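Local coordinates for uncharacterized protein (PDB 4Q53) that is of unknown function but adopts a cystatin-like fold of the NTF2 clan, with helices packed against a curved beta sheet, at residues A[7-12]-A[58-63]. Residues are numbered along the deposited sequence; the frame is centred on the assembly and turned at random. Where two conformers were deposited one is given.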
# COMPACT_ATOMS: atom_id res chain seq x y z
N GLY A 7 10.27 0.45 4.23
CA GLY A 7 10.26 1.04 2.90
C GLY A 7 8.85 1.31 2.37
O GLY A 7 8.61 2.32 1.70
N VAL A 8 7.91 0.41 2.66
CA VAL A 8 6.53 0.59 2.23
C VAL A 8 5.89 1.73 3.01
O VAL A 8 5.22 2.58 2.45
CB VAL A 8 5.72 -0.71 2.44
CG1 VAL A 8 4.23 -0.48 2.26
CG2 VAL A 8 6.22 -1.78 1.49
N ILE A 9 6.12 1.76 4.31
CA ILE A 9 5.59 2.83 5.13
C ILE A 9 6.12 4.17 4.62
O ILE A 9 5.38 5.15 4.52
CB ILE A 9 5.95 2.59 6.61
CG1 ILE A 9 5.21 1.35 7.10
CG2 ILE A 9 5.62 3.80 7.46
CD1 ILE A 9 5.67 0.86 8.46
N GLY A 10 7.42 4.23 4.33
CA GLY A 10 8.01 5.46 3.83
C GLY A 10 7.42 5.88 2.50
O GLY A 10 7.19 7.07 2.26
N ALA A 11 7.18 4.91 1.62
CA ALA A 11 6.59 5.21 0.33
C ALA A 11 5.21 5.82 0.47
O ALA A 11 4.86 6.76 -0.25
CB ALA A 11 6.53 3.96 -0.52
N PHE A 12 4.40 5.28 1.39
CA PHE A 12 3.10 5.87 1.66
C PHE A 12 3.22 7.25 2.29
O PHE A 12 2.50 8.16 1.91
CB PHE A 12 2.24 4.96 2.53
CG PHE A 12 1.44 3.96 1.74
CD1 PHE A 12 1.96 2.73 1.44
CD2 PHE A 12 0.16 4.28 1.30
CE1 PHE A 12 1.23 1.82 0.70
CE2 PHE A 12 -0.57 3.37 0.54
CZ PHE A 12 -0.04 2.14 0.25
N GLY A 58 -0.44 13.89 3.27
CA GLY A 58 0.08 14.66 4.38
C GLY A 58 0.78 13.81 5.43
O GLY A 58 1.79 14.23 5.98
N SER A 59 0.24 12.64 5.74
CA SER A 59 0.85 11.76 6.73
C SER A 59 0.38 10.34 6.53
O SER A 59 -0.69 10.09 5.95
CB SER A 59 0.54 12.23 8.15
OG SER A 59 -0.84 12.09 8.47
N PHE A 60 1.18 9.40 7.03
CA PHE A 60 0.78 8.00 7.13
C PHE A 60 1.28 7.50 8.47
O PHE A 60 2.46 7.59 8.77
CB PHE A 60 1.35 7.16 5.99
CG PHE A 60 0.93 5.72 6.03
CD1 PHE A 60 -0.41 5.38 6.04
CD2 PHE A 60 1.87 4.72 6.07
CE1 PHE A 60 -0.81 4.05 6.08
CE2 PHE A 60 1.48 3.40 6.11
CZ PHE A 60 0.13 3.07 6.12
N ASN A 61 0.36 7.01 9.28
CA ASN A 61 0.69 6.51 10.59
C ASN A 61 0.17 5.10 10.77
O ASN A 61 -1.04 4.86 10.66
CB ASN A 61 0.13 7.41 11.68
CG ASN A 61 0.83 8.76 11.73
OD1 ASN A 61 1.90 8.90 12.31
ND2 ASN A 61 0.24 9.77 11.10
N VAL A 62 1.08 4.20 11.08
CA VAL A 62 0.77 2.80 11.29
C VAL A 62 0.31 2.58 12.72
O VAL A 62 0.85 3.18 13.64
CB VAL A 62 1.99 1.94 10.98
CG1 VAL A 62 1.76 0.46 11.29
CG2 VAL A 62 2.40 2.11 9.52
N ASN A 63 -0.70 1.73 12.90
CA ASN A 63 -1.15 1.34 14.24
C ASN A 63 -1.13 -0.15 14.53
O ASN A 63 -1.37 -0.55 15.66
CB ASN A 63 -2.53 1.94 14.54
CG ASN A 63 -2.49 3.44 14.56
OD1 ASN A 63 -1.80 4.04 15.38
ND2 ASN A 63 -3.21 4.08 13.64
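Phe-12 and Phe-60 form the tight, buried part of this contact between a helix and a strand. The CB of Phe-12 sits over one face of the Phe-60 ring, 4.0 Å from its centroid, in a CH-pi contact. The closest approach is Phe-12 CB to Phe-60 CD2, at 3.6 Å. The two rings are oblique to each other, with planes at 34° and centroids 5.3 Å apart. With CG of Phe-60 anti to the backbone N, its ring reaches across to the helix. There CD2 also comes within 3.9 Å of the carbonyl O of Ile-9.

The Ile-9 and Val-62 end lies nearer the solvent: both residues are partly exposed, while both phenylalanines are buried. Ile-9 crosses Val-62 at about a right angle, and its CD1 meets Val-62 CG2 at 3.7 Å. CG1 of Ile-9 lies beside the backbone N (chi1 -67°) and the chain runs on extended to CD1, so both atoms meet Val-62 CG2, while the CG2 branch is left near Phe-60. That second branch stands 4.1 Å from Phe-60 CD2. Cutting Ile-9 back to an alanine would remove CG1, CG2 and CD1, which is likely to leave Val-62 CG2 without its apolar partner on the helix and to thin the cover beside Phe-60 CD2.

The axes of helix segment 7-12 and strand segment 58-63 run roughly antiparallel, at 151°, and the side-chain contacts are apolar. They join helix 6-14 to strand 57-67: an N-terminal helix packed on the curved sheet, the arrangement of cystatin-like folds. Phe-52 of helix 41-54 meets Phe-12 edge-to-face, and helix 17-20 adds Leu-20 against it. On the sheet side, Phe-60 touches Leu-78 of strand 71-80, and both phenylalanines touch Val-87 of strand 83-87.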